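Local coordinates for methylxanthine N3-demethylase NdmB (Pseudomonas putida, PDB 6ICL), which catalyses the N3-demethylation of theobromine, and also of 3-methylxanthine, caffeine and theophylline, using NADH and molecular oxygen, as a Rieske non-heme iron oxygenase, at residues T193-F198 / D208-S213. Sequence-based numbering, arbitrary orientation.
Sequences TDFSHF and DPFFAS. With FE (Fe (III) ion), chain C.
The backbones of 193-198 and 208-213 draw closest at Phe198 and Asp208, whose CA atoms are 5.9 Å apart; the first contains a type I turn from Phe195 to Phe198, the second a type II turn from Phe210 to Ser213, and no hydrogen bond links them directly. Both belong to the catalytic part of a Rieske oxygenase, one leading into helix 198-201, the other in the loop that follows it. An edge-to-face pair carries the contact: the Phe210 ring stands at 78° to that of Phe195, centroids 5.0 Å apart, with its CE1 over the centre of the Phe195 face. With CG anti to the carbonyl carbon (chi1 -85°), the Phe195 ring reaches across to this edge. Pro209 crosses the Phe195 side chain at about a right angle, bringing its CD to 3.8 Å from Phe195 CD1. Phe248 of strand 246-253 makes another edge-to-face contact with Phe195, and Leu230 of strand 225-230 packs on it. Next to this, Phe198 CB packs against Asp208 CB.

A water gives a polar link, lying 2.7 Å from Asp208 OD2 and weakly bound to Ser196 O. Asp208 OD1 closes an Asx turn by accepting from Phe210 N at 3.0 Å; the donor lies 63° out of the carboxylate plane. This bond ties Asp208 to the backbone of the residue whose ring meets Phe195.

Segment 193-198 also leads to the iron site. Asp194 OD1 accepts from Ser196 OG through its syn lone pair, while Asp194 OD2 accepts from His197 ND1 on its anti side, a second-shell bond consistent with orienting His197 as iron ligand. His202 and Asp314 also bind the iron. The histidine ring thus bridges carboxylate and metal, with His197 ND1 2.7 Å from Asp194 OD2 and His197 NE2 2.1 Å from the iron.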
ATOM      1  N   THR A 193      27.190  22.419  12.485  1.00 38.26           N
ATOM      2  CA  THR A 193      28.143  23.285  13.166  1.00 39.67           C
ATOM      3  C   THR A 193      27.459  24.410  13.942  1.00 42.29           C
ATOM      4  O   THR A 193      28.106  25.408  14.267  1.00 44.22           O
ATOM      5  CB  THR A 193      29.134  23.878  12.157  1.00 35.43           C
ATOM      6  OG1 THR A 193      28.418  24.622  11.170  1.00 39.57           O
ATOM      7  CG2 THR A 193      29.963  22.784  11.456  1.00 34.97           C
ATOM      8  N   ASP A 194      26.172  24.281  14.240  1.00 43.27           N
ATOM      9  CA  ASP A 194      25.412  25.348  14.876  1.00 42.77           C
ATOM     10  C   ASP A 194      24.849  24.879  16.209  1.00 45.50           C
ATOM     11  O   ASP A 194      24.240  23.804  16.282  1.00 41.49           O
ATOM     12  CB  ASP A 194      24.267  25.816  13.977  1.00 43.03           C
ATOM     13  CG  ASP A 194      23.314  26.736  14.703  1.00 44.50           C
ATOM     14  OD1 ASP A 194      23.729  27.874  14.979  1.00 49.81           O
ATOM     15  OD2 ASP A 194      22.166  26.333  15.014  1.00 43.29           O
ATOM     16  N   PHE A 195      25.028  25.695  17.257  1.00 42.42           N
ATOM     17  CA  PHE A 195      24.459  25.405  18.573  1.00 43.07           C
ATOM     18  C   PHE A 195      23.197  26.191  18.876  1.00 43.42           C
ATOM     19  O   PHE A 195      22.407  25.763  19.727  1.00 41.80           O
ATOM     20  CB  PHE A 195      25.476  25.712  19.683  1.00 49.53           C
ATOM     21  CG  PHE A 195      26.433  24.599  19.958  1.00 44.74           C
ATOM     22  CD1 PHE A 195      26.124  23.620  20.883  1.00 51.66           C
ATOM     23  CD2 PHE A 195      27.644  24.533  19.301  1.00 49.22           C
ATOM     24  CE1 PHE A 195      27.010  22.583  21.143  1.00 46.57           C
ATOM     25  CE2 PHE A 195      28.537  23.497  19.555  1.00 50.03           C
ATOM     26  CZ  PHE A 195      28.213  22.522  20.483  1.00 48.40           C
ATOM     27  N   SER A 196      22.986  27.331  18.222  1.00 42.21           N
ATOM     28  CA  SER A 196      21.853  28.160  18.611  1.00 40.75           C
ATOM     29  C   SER A 196      20.502  27.515  18.315  1.00 46.83           C
ATOM     30  O   SER A 196      19.489  28.013  18.814  1.00 41.59           O
ATOM     31  CB  SER A 196      21.939  29.517  17.925  1.00 43.24           C
ATOM     32  OG  SER A 196      21.838  29.378  16.532  1.00 49.83           O
ATOM     33  N   HIS A 197      20.442  26.417  17.550  1.00 40.07           N
ATOM     34  CA  HIS A 197      19.148  25.780  17.326  1.00 39.27           C
ATOM     35  C   HIS A 197      18.777  24.739  18.383  1.00 41.10           C
ATOM     36  O   HIS A 197      17.640  24.247  18.353  1.00 40.56           O
ATOM     37  CB  HIS A 197      19.091  25.129  15.929  1.00 37.71           C
ATOM     38  CG  HIS A 197      19.862  23.848  15.815  1.00 40.37           C
ATOM     39  ND1 HIS A 197      21.200  23.810  15.485  1.00 40.33           N
ATOM     40  CD2 HIS A 197      19.475  22.558  15.963  1.00 39.50           C
ATOM     41  CE1 HIS A 197      21.608  22.553  15.450  1.00 42.68           C
ATOM     42  NE2 HIS A 197      20.579  21.773  15.738  1.00 42.24           N
ATOM     43  N   PHE A 198      19.687  24.390  19.315  1.00 41.37           N
ATOM     44  CA  PHE A 198      19.401  23.312  20.272  1.00 38.68           C
ATOM     45  C   PHE A 198      18.143  23.588  21.088  1.00 44.05           C
ATOM     46  O   PHE A 198      17.343  22.672  21.333  1.00 40.46           O
ATOM     47  CB  PHE A 198      20.574  23.093  21.235  1.00 45.88           C
ATOM     48  CG  PHE A 198      21.715  22.331  20.646  1.00 44.74           C
ATOM     49  CD1 PHE A 198      21.925  22.306  19.272  1.00 43.42           C
ATOM     50  CD2 PHE A 198      22.586  21.630  21.466  1.00 47.31           C
ATOM     51  CE1 PHE A 198      22.989  21.597  18.722  1.00 44.20           C
ATOM     52  CE2 PHE A 198      23.645  20.937  20.928  1.00 44.25           C
ATOM     53  CZ  PHE A 198      23.849  20.925  19.546  1.00 45.51           C
ATOM     54  N   ASP A 208      22.215  22.875  25.618  1.00 62.47           N
ATOM     55  CA  ASP A 208      22.961  23.925  24.931  1.00 66.35           C
ATOM     56  C   ASP A 208      23.963  24.539  25.899  1.00 70.29           C
ATOM     57  O   ASP A 208      23.557  25.219  26.855  1.00 72.73           O
ATOM     58  CB  ASP A 208      22.024  24.995  24.376  1.00 62.60           C
ATOM     59  CG  ASP A 208      22.760  26.066  23.567  1.00 66.04           C
ATOM     60  OD1 ASP A 208      23.989  25.942  23.351  1.00 63.94           O
ATOM     61  OD2 ASP A 208      22.104  27.036  23.130  1.00 70.73           O
ATOM     62  N   PRO A 209      25.272  24.344  25.702  1.00 70.94           N
ATOM     63  CA  PRO A 209      26.260  24.933  26.611  1.00 76.24           C
ATOM     64  C   PRO A 209      26.552  26.408  26.364  1.00 74.50           C
ATOM     65  O   PRO A 209      27.411  26.966  27.057  1.00 77.24           O
ATOM     66  CB  PRO A 209      27.510  24.081  26.350  1.00 72.25           C
ATOM     67  CG  PRO A 209      27.368  23.660  24.923  1.00 72.00           C
ATOM     68  CD  PRO A 209      25.891  23.483  24.678  1.00 65.79           C
ATOM     69  N   PHE A 210      25.868  27.060  25.413  1.00 71.27           N
ATOM     70  CA  PHE A 210      26.152  28.454  25.084  1.00 72.97           C
ATOM     71  C   PHE A 210      24.896  29.317  24.977  1.00 78.05           C
ATOM     72  O   PHE A 210      24.955  30.382  24.350  1.00 81.58           O
ATOM     73  CB  PHE A 210      26.911  28.576  23.756  1.00 71.11           C
ATOM     74  CG  PHE A 210      28.115  27.685  23.625  1.00 73.77           C
ATOM     75  CD1 PHE A 210      28.046  26.512  22.880  1.00 66.66           C
ATOM     76  CD2 PHE A 210      29.327  28.036  24.202  1.00 72.56           C
ATOM     77  CE1 PHE A 210      29.167  25.697  22.729  1.00 63.48           C
ATOM     78  CE2 PHE A 210      30.447  27.231  24.052  1.00 69.79           C
ATOM     79  CZ  PHE A 210      30.368  26.056  23.320  1.00 67.68           C
ATOM     80  N   PHE A 211      23.757  28.896  25.529  1.00 74.81           N
ATOM     81  CA  PHE A 211      22.518  29.584  25.172  1.00 79.32           C
ATOM     82  C   PHE A 211      22.534  31.028  25.659  1.00 80.76           C
ATOM     83  O   PHE A 211      22.906  31.306  26.806  1.00 79.17           O
ATOM     84  CB  PHE A 211      21.282  28.873  25.720  1.00 75.96           C
ATOM     85  CG  PHE A 211      19.977  29.480  25.223  1.00 76.93           C
ATOM     86  CD1 PHE A 211      19.692  29.528  23.858  1.00 66.85           C
ATOM     87  CD2 PHE A 211      19.054  30.019  26.114  1.00 76.85           C
ATOM     88  CE1 PHE A 211      18.504  30.084  23.394  1.00 66.02           C
ATOM     89  CE2 PHE A 211      17.862  30.575  25.660  1.00 76.52           C
ATOM     90  CZ  PHE A 211      17.584  30.606  24.298  1.00 69.08           C
ATOM     91  N   ALA A 212      22.131  31.941  24.767  1.00 78.59           N
ATOM     92  CA  ALA A 212      22.085  33.385  24.983  1.00 82.15           C
ATOM     93  C   ALA A 212      23.469  33.987  25.236  1.00 87.08           C
ATOM     94  O   ALA A 212      23.574  35.194  25.516  1.00 85.37           O
ATOM     95  CB  ALA A 212      21.120  33.759  26.121  1.00 80.05           C
ATOM     96  N   SER A 213      24.527  33.176  25.138  1.00 87.27           N
ATOM     97  CA  SER A 213      25.916  33.613  25.189  1.00 84.98           C
ATOM     98  C   SER A 213      26.419  33.938  23.784  1.00 85.28           C
ATOM     99  O   SER A 213      25.881  33.461  22.780  1.00 84.50           O
ATOM    100  CB  SER A 213      26.805  32.531  25.817  1.00 81.53           C
ATOM    101  OG  SER A 213      26.232  31.985  26.995  1.00 87.91           O
TER
HETATM  102 FE    FE C 401      20.658  19.676  15.545  1.00 32.65          FE
HETATM  103  O   HOH W   1      19.857  26.804  21.688  1.00 45.50           O
HETATM  104  O   HOH W   2      22.641  19.061  15.597  1.00 39.71           O